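Local coordinates for protein staphylococcal enterotoxin-like toxin (PDB 4DXF) that is a staphylococcal superantigen-like protein that probably binds carbohydrate, built from an OB-fold domain joined to a beta-grasp domain, at residues R74-F79 with G95-S100; A59-D64 with R186-I191. All coordinates share one frame; numbering follows the deposited sequence.

Interaction 1 of 2, residues R74-F79 with G95-S100; sequences RNVDVF and GGITKS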
ATOM      1  N   ARG A  74       9.868  18.010   5.660  1.00 20.76           N
ATOM      2  CA  ARG A  74      11.127  17.251   5.656  1.00 21.44           C
ATOM      3  C   ARG A  74      10.914  15.863   6.274  1.00 22.48           C
ATOM      4  O   ARG A  74       9.879  15.607   6.855  1.00 23.03           O
ATOM      5  CB  ARG A  74      12.233  18.127   6.354  1.00 21.64           C
ATOM      6  CG  ARG A  74      12.444  19.413   5.516  1.00 21.27           C
ATOM      7  CD  ARG A  74      13.626  20.335   6.090  1.00 22.41           C
ATOM      8  NE  ARG A  74      14.852  19.672   5.648  1.00 25.34           N
ATOM      9  CZ  ARG A  74      15.485  19.876   4.507  1.00 28.90           C
ATOM     10  NH1 ARG A  74      15.101  20.779   3.592  1.00 31.67           N
ATOM     11  NH2 ARG A  74      16.518  19.113   4.255  1.00 32.00           N
ATOM     12  N   ASN A  75      11.857  14.913   6.125  1.00 23.36           N
ATOM     13  CA  ASN A  75      11.691  13.612   6.789  1.00 22.47           C
ATOM     14  C   ASN A  75      10.420  12.888   6.347  1.00 20.53           C
ATOM     15  O   ASN A  75       9.663  12.408   7.185  1.00 22.40           O
ATOM     16  CB  ASN A  75      11.575  13.665   8.286  1.00 24.96           C
ATOM     17  CG  ASN A  75      12.853  14.167   8.955  1.00 32.87           C
ATOM     18  OD1 ASN A  75      12.798  15.096   9.770  1.00 43.52           O
ATOM     19  ND2 ASN A  75      13.977  13.569   8.618  1.00 32.83           N
ATOM     20  N   VAL A  76      10.262  12.924   5.057  1.00 21.11           N
ATOM     21  CA  VAL A  76       9.195  12.206   4.312  1.00 21.98           C
ATOM     22  C   VAL A  76       9.768  10.938   3.640  1.00 20.01           C
ATOM     23  O   VAL A  76      10.818  10.976   2.969  1.00 18.24           O
ATOM     24  CB  VAL A  76       8.608  13.234   3.313  1.00 23.56           C
ATOM     25  CG1 VAL A  76       7.712  12.572   2.247  1.00 27.46           C
ATOM     26  CG2 VAL A  76       7.846  14.223   4.203  1.00 26.75           C
ATOM     27  N   ASP A  77       8.972   9.841   3.747  1.00 18.82           N
ATOM     28  CA  ASP A  77       9.231   8.592   3.044  1.00 16.72           C
ATOM     29  C   ASP A  77       7.939   8.437   2.161  1.00 16.09           C
ATOM     30  O   ASP A  77       6.881   8.808   2.641  1.00 16.87           O
ATOM     31  CB  ASP A  77       9.241   7.429   4.019  1.00 16.78           C
ATOM     32  CG  ASP A  77      10.549   7.280   4.781  1.00 22.16           C
ATOM     33  OD1 ASP A  77      11.364   8.240   4.683  1.00 20.44           O
ATOM     34  OD2 ASP A  77      10.714   6.230   5.438  1.00 20.97           O
ATOM     35  N   VAL A  78       8.098   7.960   0.947  1.00 18.83           N
ATOM     36  CA  VAL A  78       6.916   7.691   0.065  1.00 18.30           C
ATOM     37  C   VAL A  78       7.049   6.326  -0.532  1.00 17.49           C
ATOM     38  O   VAL A  78       8.126   5.926  -1.058  1.00 16.49           O
ATOM     39  CB  VAL A  78       6.811   8.757  -1.029  1.00 20.29           C
ATOM     40  CG1 VAL A  78       5.442   8.608  -1.777  1.00 23.48           C
ATOM     41  CG2 VAL A  78       6.842  10.191  -0.451  1.00 24.53           C
ATOM     42  N   PHE A  79       5.912   5.572  -0.448  1.00 18.10           N
ATOM     43  CA  PHE A  79       5.817   4.324  -1.159  1.00 18.95           C
ATOM     44  C   PHE A  79       5.007   4.725  -2.432  1.00 19.97           C
ATOM     45  O   PHE A  79       3.837   5.181  -2.257  1.00 19.59           O
ATOM     46  CB  PHE A  79       5.065   3.310  -0.267  1.00 18.96           C
ATOM     47  CG  PHE A  79       4.859   1.999  -0.985  1.00 20.26           C
ATOM     48  CD1 PHE A  79       5.923   1.133  -1.159  1.00 22.47           C
ATOM     49  CD2 PHE A  79       3.631   1.689  -1.532  1.00 19.80           C
ATOM     50  CE1 PHE A  79       5.784  -0.099  -1.929  1.00 19.64           C
ATOM     51  CE2 PHE A  79       3.453   0.504  -2.314  1.00 20.02           C
ATOM     52  CZ  PHE A  79       4.504  -0.416  -2.487  1.00 17.58           C
ATOM     53  N   GLY A  95      -1.157   8.818  -2.253  1.00 20.95           N
ATOM     54  CA  GLY A  95      -0.999   8.467  -0.836  1.00 20.00           C
ATOM     55  C   GLY A  95       0.414   7.902  -0.580  1.00 18.94           C
ATOM     56  O   GLY A  95       1.309   8.214  -1.360  1.00 19.70           O
ATOM     57  N   GLY A  96       0.540   7.064   0.471  1.00 18.77           N
ATOM     58  CA  GLY A  96       1.783   6.325   0.730  1.00 21.17           C
ATOM     59  C   GLY A  96       2.830   7.187   1.416  1.00 21.50           C
ATOM     60  O   GLY A  96       4.009   6.814   1.431  1.00 20.46           O
ATOM     61  N   ILE A  97       2.404   8.328   1.969  1.00 19.73           N
ATOM     62  CA  ILE A  97       3.437   9.258   2.629  1.00 18.76           C
ATOM     63  C   ILE A  97       3.504   8.975   4.047  1.00 18.05           C
ATOM     64  O   ILE A  97       2.435   8.935   4.737  1.00 19.99           O
ATOM     65  CB  ILE A  97       3.025  10.757   2.451  1.00 18.00           C
ATOM     66  CG1 ILE A  97       2.850  11.042   0.991  1.00 20.63           C
ATOM     67  CG2 ILE A  97       4.146  11.654   3.055  1.00 18.63           C
ATOM     68  CD1 ILE A  97       2.106  12.365   0.671  1.00 19.44           C
ATOM     69  N   THR A  98       4.758   8.810   4.590  1.00 18.02           N
ATOM     70  CA  THR A  98       4.908   8.481   5.975  1.00 17.78           C
ATOM     71  C   THR A  98       6.132   9.328   6.542  1.00 19.38           C
ATOM     72  O   THR A  98       6.832   9.881   5.768  1.00 18.40           O
ATOM     73  CB  THR A  98       5.308   6.996   6.233  1.00 18.40           C
ATOM     74  OG1 THR A  98       6.413   6.617   5.473  1.00 16.30           O
ATOM     75  CG2 THR A  98       4.077   6.046   5.804  1.00 18.71           C
ATOM     76  N   LYS A  99       6.247   9.351   7.837  1.00 21.27           N
ATOM     77  CA  LYS A  99       7.396   9.941   8.536  1.00 22.91           C
ATOM     78  C   LYS A  99       8.580   8.980   8.458  1.00 22.69           C
ATOM     79  O   LYS A  99       8.468   7.814   8.721  1.00 25.36           O
ATOM     80  CB  LYS A  99       7.079  10.190  10.008  1.00 23.51           C
ATOM     81  CG  LYS A  99       8.198  11.025  10.691  1.00 30.43           C
ATOM     82  CD  LYS A  99       7.656  11.781  11.936  1.00 37.96           C
ATOM     83  CE  LYS A  99       7.819  10.973  13.251  1.00 40.99           C
ATOM     84  NZ  LYS A  99       9.177  11.146  13.902  1.00 39.06           N
ATOM     85  N   SER A 100       9.745   9.514   8.122  1.00 22.53           N
ATOM     86  CA  SER A 100      10.972   8.707   8.056  1.00 19.98           C
ATOM     87  C   SER A 100      11.319   8.123   9.445  1.00 18.68           C
ATOM     88  O   SER A 100      10.975   8.671  10.471  1.00 19.73           O
ATOM     89  CB  SER A 100      12.142   9.622   7.576  1.00 20.00           C
ATOM     90  OG  SER A 100      11.875  10.278   6.346  1.00 20.63           O
TER
HETATM   91  O   HOH W   1       2.648   7.295  -3.414  1.00 25.03           O
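Strands 76-80 and 92-99 form an antiparallel beta hairpin in the OB-fold domain of this superantigen-like protein. The backbone does most of the joining. Asp77 and Thr98 are the hydrogen-bonded pair: Asp77 N gives to Thr98 O and Thr98 N to Asp77 O, both at 2.9 Å, and the second bond lies in the plane of the Asp77 carbonyl. Ser100 N to Asn75 O and Phe79 N to Gly96 O carry the ladder on at its two ends.

The tight part is polar: Asp77 and Thr98 share one buried face, and Ser100 closes on Asp77. Thr98 OG1 stands between its own backbone N and carbonyl carbon (chi1 51°) and takes a hydrogen bond from Lys133, whose ammonium also pairs with Asp77 OD2. One lysine thus serves both strands.

Val78 and Ile97, a non-hydrogen-bonded pair with CA atoms 4.6 Å apart, share the other face, buried but more loosely packed, where strand 46-49 covers them through Val49 and Met47. Val76 joins in obliquely, its CG1 within 3.8 Å of Ile97 CG2.

The solvent side is the end near Asn75, where Asn75 and the Lys99 side chain are exposed. Here the strand is irregular: Asn75 and Val76 together face Glu33 in a G1 beta bulge. At the far end the ladder gives way to a water that donates to both Phe79 O (2.7 Å) and Gly95 O (2.6 Å). Ser100, though next to the exposed end, is buried: its OG, anti to the carbonyl carbon (chi1 -55°), gives its proton to Asp77 OD1 at 2.7 Å, meeting that oxygen from above the carboxylate plane, while Asn32 N gives OD1 a second hydrogen bond.

Interaction 2 of 2, residues A59-D64 with R186-I191; sequences ALVGKD and RMADVI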
ATOM      1  N   ALA A  59      -0.394  12.519  -5.048  1.00 21.87           N
ATOM      2  CA  ALA A  59      -1.695  12.989  -4.584  1.00 22.95           C
ATOM      3  C   ALA A  59      -2.000  12.997  -3.101  1.00 23.67           C
ATOM      4  O   ALA A  59      -1.837  11.999  -2.365  1.00 22.43           O
ATOM      5  CB  ALA A  59      -2.862  12.260  -5.403  1.00 23.63           C
ATOM      6  N   LEU A  60      -2.477  14.146  -2.605  1.00 23.11           N
ATOM      7  CA  LEU A  60      -2.853  14.260  -1.202  1.00 26.94           C
ATOM      8  C   LEU A  60      -4.346  13.945  -1.022  1.00 29.74           C
ATOM      9  O   LEU A  60      -5.221  14.786  -1.280  1.00 31.55           O
ATOM     10  CB  LEU A  60      -2.531  15.635  -0.648  1.00 26.63           C
ATOM     11  CG  LEU A  60      -1.028  15.947  -0.865  1.00 28.41           C
ATOM     12  CD1 LEU A  60      -0.666  17.440  -0.623  1.00 26.90           C
ATOM     13  CD2 LEU A  60      -0.196  15.055   0.100  1.00 30.50           C
ATOM     14  N   VAL A  61      -4.611  12.709  -0.620  1.00 30.34           N
ATOM     15  CA  VAL A  61      -5.980  12.206  -0.512  1.00 30.55           C
ATOM     16  C   VAL A  61      -6.232  11.900   0.918  1.00 30.27           C
ATOM     17  O   VAL A  61      -5.290  11.869   1.741  1.00 29.91           O
ATOM     18  CB  VAL A  61      -6.212  10.947  -1.399  1.00 30.16           C
ATOM     19  CG1 VAL A  61      -6.054  11.301  -2.859  1.00 30.25           C
ATOM     20  CG2 VAL A  61      -5.226   9.802  -0.968  1.00 32.69           C
ATOM     21  N   GLY A  62      -7.511  11.688   1.262  1.00 29.74           N
ATOM     22  CA  GLY A  62      -7.896  11.357   2.594  1.00 29.42           C
ATOM     23  C   GLY A  62      -7.363  12.337   3.616  1.00 31.83           C
ATOM     24  O   GLY A  62      -7.477  13.587   3.425  1.00 30.24           O
ATOM     25  N   LYS A  63      -6.740  11.784   4.659  1.00 30.95           N
ATOM     26  CA  LYS A  63      -6.233  12.579   5.794  1.00 33.16           C
ATOM     27  C   LYS A  63      -5.020  13.470   5.444  1.00 32.30           C
ATOM     28  O   LYS A  63      -4.793  14.485   6.114  1.00 32.42           O
ATOM     29  CB  LYS A  63      -5.885  11.696   6.984  1.00 33.15           C
ATOM     30  CG  LYS A  63      -7.112  11.152   7.773  1.00 38.47           C
ATOM     31  CD  LYS A  63      -6.677  10.493   9.098  1.00 42.52           C
ATOM     32  CE  LYS A  63      -7.756   9.560   9.715  1.00 43.73           C
ATOM     33  NZ  LYS A  63      -8.092   8.393   8.790  1.00 41.06           N
ATOM     34  N   ASP A  64      -4.302  13.135   4.371  1.00 31.86           N
ATOM     35  CA  ASP A  64      -3.123  13.898   3.938  1.00 32.24           C
ATOM     36  C   ASP A  64      -3.383  15.333   3.544  1.00 33.56           C
ATOM     37  O   ASP A  64      -2.441  16.133   3.565  1.00 32.34           O
ATOM     38  CB  ASP A  64      -2.386  13.215   2.786  1.00 30.99           C
ATOM     39  CG  ASP A  64      -1.465  12.126   3.273  1.00 28.90           C
ATOM     40  OD1 ASP A  64      -1.321  11.931   4.512  1.00 26.88           O
ATOM     41  OD2 ASP A  64      -0.893  11.446   2.398  1.00 32.76           O
ATOM     42  N   ARG A 186      -7.892   5.626   1.902  1.00 25.95           N
ATOM     43  CA  ARG A 186      -7.179   4.809   2.883  1.00 24.17           C
ATOM     44  C   ARG A 186      -5.649   4.615   2.536  1.00 21.53           C
ATOM     45  O   ARG A 186      -4.869   4.134   3.406  1.00 23.48           O
ATOM     46  CB  ARG A 186      -7.839   3.440   2.945  1.00 24.06           C
ATOM     47  CG  ARG A 186      -9.382   3.479   3.305  1.00 26.27           C
ATOM     48  CD  ARG A 186      -9.798   1.977   3.285  1.00 24.27           C
ATOM     49  NE  ARG A 186      -9.279   1.345   4.471  1.00 27.30           N
ATOM     50  CZ  ARG A 186      -9.269   0.031   4.626  1.00 26.77           C
ATOM     51  NH1 ARG A 186      -9.764  -0.693   3.622  1.00 20.27           N
ATOM     52  NH2 ARG A 186      -8.812  -0.506   5.757  1.00 25.49           N
ATOM     53  N   MET A 187      -5.284   4.923   1.308  1.00 20.84           N
ATOM     54  CA  MET A 187      -3.870   4.874   0.790  1.00 23.34           C
ATOM     55  C   MET A 187      -3.034   5.889   1.579  1.00 25.52           C
ATOM     56  O   MET A 187      -1.826   5.697   1.801  1.00 25.94           O
ATOM     57  CB  MET A 187      -3.748   5.154  -0.725  1.00 23.09           C
ATOM     58  CG  MET A 187      -4.136   3.891  -1.572  1.00 20.62           C
ATOM     59  SD  MET A 187      -4.103   4.146  -3.196  1.00 24.82           S
ATOM     60  CE  MET A 187      -4.696   2.491  -3.818  1.00 27.70           C
ATOM     61  N   ALA A 188      -3.701   6.906   2.093  1.00 25.99           N
ATOM     62  CA  ALA A 188      -2.969   7.895   2.882  1.00 26.48           C
ATOM     63  C   ALA A 188      -2.919   7.554   4.320  1.00 27.19           C
ATOM     64  O   ALA A 188      -2.166   8.198   5.055  1.00 27.66           O
ATOM     65  CB  ALA A 188      -3.584   9.315   2.677  1.00 27.17           C
ATOM     66  N   ASP A 189      -3.639   6.530   4.774  1.00 25.44           N
ATOM     67  CA  ASP A 189      -3.660   6.191   6.195  1.00 26.33           C
ATOM     68  C   ASP A 189      -2.349   5.567   6.629  1.00 26.32           C
ATOM     69  O   ASP A 189      -1.748   4.825   5.820  1.00 25.62           O
ATOM     70  CB  ASP A 189      -4.817   5.253   6.558  1.00 27.12           C
ATOM     71  CG  ASP A 189      -6.181   6.012   6.714  1.00 33.48           C
ATOM     72  OD1 ASP A 189      -6.181   7.147   7.238  1.00 33.69           O
ATOM     73  OD2 ASP A 189      -7.238   5.455   6.339  1.00 36.46           O
ATOM     74  N   VAL A 190      -1.899   5.906   7.834  1.00 23.36           N
ATOM     75  CA  VAL A 190      -0.626   5.414   8.289  1.00 25.27           C
ATOM     76  C   VAL A 190      -0.774   4.755   9.631  1.00 24.74           C
ATOM     77  O   VAL A 190      -1.619   5.171  10.473  1.00 25.68           O
ATOM     78  CB  VAL A 190       0.472   6.544   8.336  1.00 24.20           C
ATOM     79  CG1 VAL A 190       0.590   7.289   6.992  1.00 24.68           C
ATOM     80  CG2 VAL A 190       0.163   7.476   9.482  1.00 26.94           C
ATOM     81  N   ILE A 191       0.077   3.751   9.884  1.00 23.91           N
ATOM     82  CA  ILE A 191       0.092   3.026  11.148  1.00 22.79           C
ATOM     83  C   ILE A 191       1.506   2.819  11.660  1.00 24.14           C
ATOM     84  O   ILE A 191       2.496   3.081  10.962  1.00 24.07           O
ATOM     85  CB  ILE A 191      -0.597   1.610  11.065  1.00 23.90           C
ATOM     86  CG1 ILE A 191       0.132   0.694  10.080  1.00 26.16           C
ATOM     87  CG2 ILE A 191      -2.023   1.805  10.553  1.00 24.45           C
ATOM     88  CD1 ILE A 191      -0.435  -0.807  10.066  1.00 28.46           C
TER
HETATM   89  O   HOH W   2      -6.721   8.856   4.953  1.00 36.84           O
HETATM   90  O   HOH W   3      -2.515  10.589   6.232  1.00 37.21           O
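A type II' beta turn, Val61 to Asp64, faces the bend between helix 184-187 and strand 190-192, so the OB-fold domain here meets the beta-grasp domain. Lys63 makes the outer half of the contact. Its CB is directed at the 186-191 segment, and CG, anti to the carbonyl carbon, passes 4.1 Å from Asp189 OD1. The chain runs on extended, with CD and CE still beside that same oxygen, until a bend at the last torsion (chi4 62°) swings NZ inward. NZ then closes a salt bridge of 2.8 Å with Asp189 OD1, on the lone pair syn to the other carboxylate oxygen. A water accepts from Lys63 N and donates weakly to the same OD1.

Deeper in, the methyl of Ala188 fits against the turn. Ala188 CB lies 3.2 Å from Val61 O, the carbonyl that accepts the turn-closing bond from Asp64 N, and Val61 CG2 flanks the methyl at 4.0 Å. Asp64 brings its carboxylate up to the same methyl. A second water donates to both Asp64 OD1 (2.5 Å) and Ala188 O (2.7 Å), joining two acceptors that could not pair directly.

The one direct hydrogen bond between the segments is thus a salt bridge at an exposed lysine, which solvent and ions would probably screen.

Interaction 1 is a largely buried hairpin within the OB-fold domain, whereas interaction 2 is a smaller, partly buried meeting of the two domains. Backbone hydrogen bonds, aliphatic packing and a buried charge pair, Asp77 with Lys133, make up the first; the second has its charge pair at an exposed lysine, with an alanine methyl and bridging waters. Their centres are about 11 Å apart, and strand 92-99 connects them: Gly96 N probably bonds to Met187 O at 3.0 Å, and Gly95 N probably, at greater length, to Ala59 O. Packing adds to this, with Ile97 touching Asp64 through its CD1 and Val190 through its carbonyl oxygen.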